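Side-chain contacts in cytochrome c552 (Thermochromatium tepidum, PDB 5ZE8), which probably carries electrons at low redox potential through five covalently bound c-type hemes in a purple sulfur photosynthetic bacterium: residues Cys45-Glu50 against Val200-Lys205; Phe287-Lys292 against Ile298-Trp303. All coordinates share one frame; numbering follows the deposited sequence.

Contact 1 of 2, residues Cys45-Glu50 against Val200-Lys205. With HEC (heme c), chain B.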
loop_
_atom_site.group_PDB
_atom_site.type_symbol
_atom_site.label_atom_id
_atom_site.label_comp_id
_atom_site.label_asym_id
_atom_site.label_seq_id
_atom_site.Cartn_x
_atom_site.Cartn_y
_atom_site.Cartn_z
ATOM N N CYS A 45 4.412 -9.350 22.382
ATOM C CA CYS A 45 2.996 -9.325 22.130
ATOM C C CYS A 45 2.472 -10.646 21.680
ATOM O O CYS A 45 1.379 -11.032 22.048
ATOM C CB CYS A 45 2.658 -8.215 21.119
ATOM S SG CYS A 45 3.391 -6.601 21.369
ATOM N N ALA A 46 3.263 -11.408 20.898
ATOM C CA ALA A 46 2.899 -12.663 20.325
ATOM C C ALA A 46 2.647 -13.685 21.387
ATOM O O ALA A 46 1.916 -14.605 21.115
ATOM C CB ALA A 46 3.999 -13.207 19.444
ATOM N N ASN A 47 3.158 -13.470 22.579
ATOM C CA ASN A 47 2.805 -14.419 23.672
ATOM C C ASN A 47 1.340 -14.571 23.926
ATOM O O ASN A 47 0.913 -15.671 24.284
ATOM C CB ASN A 47 3.496 -14.008 24.933
ATOM C CG ASN A 47 4.973 -14.291 24.909
ATOM O OD1 ASN A 47 5.757 -13.458 25.290
ATOM N ND2 ASN A 47 5.347 -15.498 24.495
ATOM N N CYS A 48 0.533 -13.487 23.782
ATOM C CA CYS A 48 -0.888 -13.472 24.019
ATOM C C CYS A 48 -1.762 -13.101 22.808
ATOM O O CYS A 48 -2.971 -13.103 22.932
ATOM C CB CYS A 48 -1.160 -12.526 25.162
ATOM S SG CYS A 48 -0.207 -12.927 26.640
ATOM N N HIS A 49 -1.165 -12.695 21.674
ATOM C CA HIS A 49 -1.936 -12.246 20.504
ATOM C C HIS A 49 -1.301 -13.000 19.296
ATOM O O HIS A 49 -0.924 -12.397 18.289
ATOM C CB HIS A 49 -1.734 -10.717 20.302
ATOM C CG HIS A 49 -2.310 -9.914 21.400
ATOM N ND1 HIS A 49 -3.658 -9.935 21.715
ATOM C CD2 HIS A 49 -1.719 -9.159 22.349
ATOM C CE1 HIS A 49 -3.864 -9.129 22.735
ATOM N NE2 HIS A 49 -2.706 -8.628 23.143
ATOM N N GLU A 50 -1.139 -14.328 19.400
ATOM C CA GLU A 50 -0.510 -15.074 18.358
ATOM C C GLU A 50 -1.211 -14.966 16.975
ATOM O O GLU A 50 -0.547 -14.891 15.959
ATOM C CB GLU A 50 -0.383 -16.584 18.790
ATOM C CG GLU A 50 0.348 -17.490 17.803
ATOM C CD GLU A 50 1.688 -17.986 18.300
ATOM O OE1 GLU A 50 2.553 -17.131 18.696
ATOM O OE2 GLU A 50 1.837 -19.247 18.295
ATOM N N VAL A 200 2.414 -8.878 35.003
ATOM C CA VAL A 200 1.745 -10.124 35.227
ATOM C C VAL A 200 2.699 -11.247 34.971
ATOM O O VAL A 200 3.705 -11.099 34.349
ATOM C CB VAL A 200 0.420 -10.269 34.423
ATOM C CG1 VAL A 200 -0.568 -9.175 34.841
ATOM C CG2 VAL A 200 0.628 -10.242 32.908
ATOM N N GLU A 201 2.414 -12.415 35.544
ATOM C CA GLU A 201 3.177 -13.624 35.225
ATOM C C GLU A 201 2.499 -14.405 34.173
ATOM O O GLU A 201 1.271 -14.631 34.240
ATOM C CB GLU A 201 3.287 -14.534 36.458
ATOM C CG GLU A 201 4.007 -13.862 37.590
ATOM C CD GLU A 201 5.453 -13.662 37.232
ATOM O OE1 GLU A 201 5.939 -12.486 37.264
ATOM O OE2 GLU A 201 6.083 -14.698 36.861
ATOM N N LEU A 202 3.257 -14.856 33.184
ATOM C CA LEU A 202 2.674 -15.730 32.181
ATOM C C LEU A 202 3.627 -16.930 32.040
ATOM O O LEU A 202 4.828 -16.708 31.753
ATOM C CB LEU A 202 2.594 -15.017 30.833
ATOM C CG LEU A 202 2.183 -15.843 29.620
ATOM C CD1 LEU A 202 0.699 -16.056 29.656
ATOM C CD2 LEU A 202 2.572 -15.053 28.376
ATOM N N ASP A 203 3.157 -18.159 32.266
ATOM C CA ASP A 203 4.075 -19.337 32.002
ATOM C C ASP A 203 5.431 -19.218 32.751
ATOM O O ASP A 203 6.537 -19.453 32.185
ATOM C CB ASP A 203 4.335 -19.436 30.468
ATOM C CG ASP A 203 3.317 -20.313 29.715
ATOM O OD1 ASP A 203 2.172 -19.847 29.467
ATOM O OD2 ASP A 203 3.682 -21.473 29.319
ATOM N N GLY A 204 5.378 -18.766 33.997
ATOM C CA GLY A 204 6.569 -18.487 34.770
ATOM C C GLY A 204 7.420 -17.255 34.468
ATOM O O GLY A 204 8.429 -17.023 35.133
ATOM N N LYS A 205 7.089 -16.472 33.445
ATOM C CA LYS A 205 7.923 -15.361 32.978
ATOM C C LYS A 205 7.195 -14.061 33.366
ATOM O O LYS A 205 5.970 -14.002 33.292
ATOM C CB LYS A 205 8.014 -15.497 31.457
ATOM C CG LYS A 205 9.080 -14.667 30.780
ATOM C CD LYS A 205 9.349 -15.143 29.350
ATOM C CE LYS A 205 8.210 -14.887 28.341
ATOM N NZ LYS A 205 8.530 -13.805 27.356
HETATM FE FE HEC B . -2.550 -7.258 24.696
HETATM C CHA HEC B . -5.950 -6.820 24.477
HETATM C CHB HEC B . -2.062 -4.845 22.322
HETATM C CHC HEC B . 0.848 -7.749 24.832
HETATM C CHD HEC B . -2.966 -9.767 26.970
HETATM N NA HEC B . -3.743 -6.024 23.660
HETATM C C1A HEC B . -5.129 -5.999 23.732
HETATM C C2A HEC B . -5.649 -4.991 22.869
HETATM C C3A HEC B . -4.561 -4.441 22.222
HETATM C C4A HEC B . -3.368 -5.053 22.729
HETATM C CMA HEC B . -4.572 -3.300 21.214
HETATM C CAA HEC B . -7.104 -4.707 22.616
HETATM C CBA HEC B . -7.844 -3.974 23.741
HETATM C CGA HEC B . -9.179 -3.589 23.121
HETATM O O1A HEC B . -10.088 -4.423 23.062
HETATM O O2A HEC B . -9.444 -2.416 22.786
HETATM N NB HEC B . -0.919 -6.429 23.756
HETATM C C1B HEC B . -0.959 -5.462 22.796
HETATM C C2B HEC B . 0.356 -5.210 22.363
HETATM C C3B HEC B . 1.226 -6.017 23.009
HETATM C C4B HEC B . 0.352 -6.778 23.940
HETATM C CMB HEC B . 0.608 -4.177 21.225
HETATM C CAB HEC B . 2.727 -5.972 23.015
HETATM C CBB HEC B . 3.377 -4.704 23.216
HETATM N NC HEC B . -1.312 -8.523 25.743
HETATM C C1C HEC B . 0.072 -8.534 25.640
HETATM C C2C HEC B . 0.585 -9.622 26.408
HETATM C C3C HEC B . -0.500 -10.267 26.998
HETATM C C4C HEC B . -1.665 -9.547 26.606
HETATM C CMC HEC B . 2.048 -10.025 26.377
HETATM C CAC HEC B . -0.549 -11.487 27.885
HETATM C CBC HEC B . 0.387 -11.686 28.872
HETATM N ND HEC B . -4.093 -8.088 25.503
HETATM C C1D HEC B . -4.058 -9.112 26.436
HETATM C C2D HEC B . -5.406 -9.493 26.797
HETATM C C3D HEC B . -6.242 -8.689 26.128
HETATM C C4D HEC B . -5.381 -7.790 25.303
HETATM C CMD HEC B . -5.821 -10.597 27.774
HETATM C CAD HEC B . -7.749 -8.749 26.115
HETATM C CBD HEC B . -8.286 -9.588 24.955
HETATM C CGD HEC B . -7.622 -10.848 24.487
HETATM O O1D HEC B . -7.765 -11.905 25.180
HETATM O O2D HEC B . -6.967 -10.818 23.399
#

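Contact 2 of 2, residues Phe287-Lys292 against Ile298-Trp303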
loop_
_atom_site.group_PDB
_atom_site.type_symbol
_atom_site.label_atom_id
_atom_site.label_comp_id
_atom_site.label_asym_id
_atom_site.label_seq_id
_atom_site.Cartn_x
_atom_site.Cartn_y
_atom_site.Cartn_z
ATOM N N PHE A 287 -14.261 -7.179 -13.561
ATOM C CA PHE A 287 -13.806 -7.186 -14.933
ATOM C C PHE A 287 -14.710 -8.018 -15.807
ATOM O O PHE A 287 -14.982 -9.152 -15.460
ATOM C CB PHE A 287 -12.390 -7.729 -14.915
ATOM C CG PHE A 287 -11.696 -7.692 -16.269
ATOM C CD1 PHE A 287 -11.221 -6.535 -16.775
ATOM C CD2 PHE A 287 -11.538 -8.864 -16.970
ATOM C CE1 PHE A 287 -10.532 -6.557 -18.018
ATOM C CE2 PHE A 287 -10.868 -8.890 -18.177
ATOM C CZ PHE A 287 -10.379 -7.736 -18.700
ATOM N N ASP A 288 -15.176 -7.476 -16.901
ATOM C CA ASP A 288 -16.029 -8.266 -17.829
ATOM C C ASP A 288 -15.831 -7.842 -19.274
ATOM O O ASP A 288 -15.467 -6.723 -19.555
ATOM C CB ASP A 288 -17.494 -8.116 -17.426
ATOM C CG ASP A 288 -18.376 -9.259 -17.916
ATOM O OD1 ASP A 288 -17.889 -10.403 -18.191
ATOM O OD2 ASP A 288 -19.582 -8.936 -17.960
ATOM N N LEU A 289 -16.014 -8.820 -20.175
ATOM C CA LEU A 289 -15.853 -8.640 -21.619
ATOM C C LEU A 289 -17.162 -9.073 -22.270
ATOM O O LEU A 289 -17.666 -10.125 -21.908
ATOM C CB LEU A 289 -14.792 -9.567 -22.135
ATOM C CG LEU A 289 -14.668 -9.791 -23.649
ATOM C CD1 LEU A 289 -14.245 -8.461 -24.240
ATOM C CD2 LEU A 289 -13.592 -10.794 -23.873
ATOM N N THR A 290 -17.703 -8.170 -23.061
ATOM C CA THR A 290 -18.910 -8.394 -23.898
ATOM C C THR A 290 -18.540 -8.249 -25.356
ATOM O O THR A 290 -17.673 -7.480 -25.690
ATOM C CB THR A 290 -20.102 -7.449 -23.565
ATOM O OG1 THR A 290 -19.796 -6.028 -23.696
ATOM C CG2 THR A 290 -20.552 -7.764 -22.281
ATOM N N THR A 291 -19.180 -9.020 -26.240
ATOM C CA THR A 291 -18.952 -8.773 -27.687
ATOM C C THR A 291 -20.296 -8.761 -28.387
ATOM O O THR A 291 -21.200 -9.441 -27.930
ATOM C CB THR A 291 -18.025 -9.832 -28.346
ATOM O OG1 THR A 291 -18.676 -11.096 -28.387
ATOM C CG2 THR A 291 -16.738 -10.007 -27.561
ATOM N N LYS A 292 -20.388 -7.948 -29.422
ATOM C CA LYS A 292 -21.561 -7.926 -30.329
ATOM C C LYS A 292 -20.981 -8.028 -31.739
ATOM O O LYS A 292 -19.871 -7.554 -32.001
ATOM C CB LYS A 292 -22.357 -6.612 -30.207
ATOM C CG LYS A 292 -22.627 -6.068 -28.796
ATOM C CD LYS A 292 -24.130 -5.813 -28.473
ATOM C CE LYS A 292 -24.372 -4.696 -27.423
ATOM N NZ LYS A 292 -25.576 -4.796 -26.482
ATOM N N ILE A 298 -15.952 -7.593 -34.880
ATOM C CA ILE A 298 -16.529 -7.940 -33.595
ATOM C C ILE A 298 -16.294 -6.665 -32.745
ATOM O O ILE A 298 -15.183 -6.220 -32.602
ATOM C CB ILE A 298 -15.802 -9.128 -32.939
ATOM C CG1 ILE A 298 -16.028 -10.414 -33.744
ATOM C CG2 ILE A 298 -16.160 -9.215 -31.451
ATOM C CD1 ILE A 298 -14.908 -11.386 -33.498
ATOM N N ALA A 299 -17.356 -6.047 -32.271
ATOM C CA ALA A 299 -17.260 -4.973 -31.286
ATOM C C ALA A 299 -17.126 -5.602 -29.888
ATOM O O ALA A 299 -18.003 -6.230 -29.355
ATOM C CB ALA A 299 -18.463 -4.069 -31.371
ATOM N N ALA A 300 -15.968 -5.364 -29.267
ATOM C CA ALA A 300 -15.614 -5.958 -27.964
ATOM C C ALA A 300 -15.630 -4.813 -26.962
ATOM O O ALA A 300 -15.090 -3.804 -27.218
ATOM C CB ALA A 300 -14.203 -6.605 -28.057
ATOM N N GLN A 301 -16.351 -4.993 -25.851
ATOM C CA GLN A 301 -16.425 -3.983 -24.794
ATOM C C GLN A 301 -15.827 -4.571 -23.563
ATOM O O GLN A 301 -16.271 -5.645 -23.123
ATOM C CB GLN A 301 -17.871 -3.599 -24.537
ATOM C CG GLN A 301 -18.547 -2.863 -25.697
ATOM C CD GLN A 301 -19.220 -3.803 -26.673
ATOM O OE1 GLN A 301 -20.006 -4.662 -26.269
ATOM N NE2 GLN A 301 -18.929 -3.645 -27.972
ATOM N N VAL A 302 -14.822 -3.884 -23.005
ATOM C CA VAL A 302 -14.157 -4.312 -21.792
ATOM C C VAL A 302 -14.663 -3.334 -20.720
ATOM O O VAL A 302 -14.586 -2.147 -20.885
ATOM C CB VAL A 302 -12.613 -4.313 -21.911
ATOM C CG1 VAL A 302 -11.993 -4.608 -20.557
ATOM C CG2 VAL A 302 -12.188 -5.356 -22.892
ATOM N N TRP A 303 -15.271 -3.875 -19.664
ATOM C CA TRP A 303 -15.755 -3.088 -18.522
ATOM C C TRP A 303 -14.911 -3.383 -17.294
ATOM O O TRP A 303 -14.708 -4.589 -16.923
ATOM C CB TRP A 303 -17.233 -3.429 -18.258
ATOM C CG TRP A 303 -18.105 -3.366 -19.515
ATOM C CD1 TRP A 303 -18.299 -4.374 -20.457
ATOM C CD2 TRP A 303 -18.866 -2.252 -19.970
ATOM N NE1 TRP A 303 -19.142 -3.935 -21.469
ATOM C CE2 TRP A 303 -19.506 -2.641 -21.198
ATOM C CE3 TRP A 303 -19.075 -0.956 -19.476
ATOM C CZ2 TRP A 303 -20.337 -1.774 -21.911
ATOM C CZ3 TRP A 303 -19.908 -0.096 -20.207
ATOM C CH2 TRP A 303 -20.522 -0.521 -21.412
#

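Contact 1 of 2, residues Cys45-Glu50 against Val200-Lys205
Asn47 and Leu202 bring the backbones nearest each other, yet their CA atoms stay 8.6 Å apart, so side chains must bridge the gap. On the Leu202 side a type I' turn running to Lys205 closes a two-stranded hairpin, with Leu202 N bonded to Lys205 O at 2.8 Å. Leu202 holds its CG anti to the backbone N (chi1 172°), and this directs the CD2 branch at the opposing loop. CD2 lies 3.7 Å from Asn47 CB and 3.9 Å from Cys48 SG, a methyl-to-sulfur apolar contact beside a thioether. The loop is the Cys-X-X-Cys-His signature of a c-type heme: Cys45 SG is bonded covalently to heme CAB, Cys48 SG to CAC, and His49 NE2 binds the iron at 2.1 Å. Leu202 CD2 is also 4.0 Å from heme CBC, the methyl beyond the Cys48 thioether carbon. Lys205, bent at its outer torsions, passes across the Asn47 side chain at about a right angle. His195 supplies the second axial nitrogen to this iron, and Lys191 NZ is hydrogen-bonded to Cys48 O. The Leu202 side chain also touches Pro192 of the preceding loop and Ile207 of strand 205-207.

Contact 2 of 2, residues Phe287-Lys292 against Ile298-Trp303
Thr290 turns OG1 into the position between its backbone N and carbonyl carbon (chi1 58°), while Gln301 bends at chi2 (90°), swinging OE1 over to meet it. The threonine hydroxyl donates to Gln301 OE1 at 2.9 Å, tilted from the carbonyl plane, and accepts from Trp303 NE1 at 3.1 Å. The latter bond is nearly straight, 165° at the hydrogen, and OG1 lies in the indole plane at the ring edge. One hydroxyl thus links two residues of the facing strand. Replacing Thr290 by a valine would probably leave Trp303 NE1 and Gln301 OE1 without this shared mate and the indole freer to turn. Beneath these groups runs an antiparallel hairpin: Thr290 and Gln301 form a hydrogen-bonded pair, with Gln301 N to Thr290 O at 2.8 Å. On the other face Phe287 CE1 meets Val302 CG1 at 3.5 Å, Leu289 CD1 approaches Val302 CG2 at 4.0 Å, and Thr291 CB packs against Ile298 CG2 at 3.7 Å. Phe287 and Val302 touch Leu323, and Leu289 touches Leu325, both of strand 320-328. Strand 383-391 pairs with the far edge of strand 297-306, while, from strand 426-434, Lys433 NZ is hydrogen-bonded to Leu289 O and Ser431 OG weakly to Leu289 N.

The two contacts lie on opposite sides of the chain's centre, 31 Å from it for contact 1 and 30 Å for contact 2. Their own centres are 56 Å apart, and their nearest atoms about 33 Å, so neither touches the other. They also follow in series along the chain. Contact 1 belongs to a heme site, and Cys45 and His49 also line the pocket of a second heme, so the site lies where two cofactors are neighbours, as suits a chain of hemes that probably passes electrons. Contact 2 is a hairpin in the beta-rich part of the protein; the side chain of Phe287 is about 13 Å from a heme, and the hairpin contributes no iron ligand.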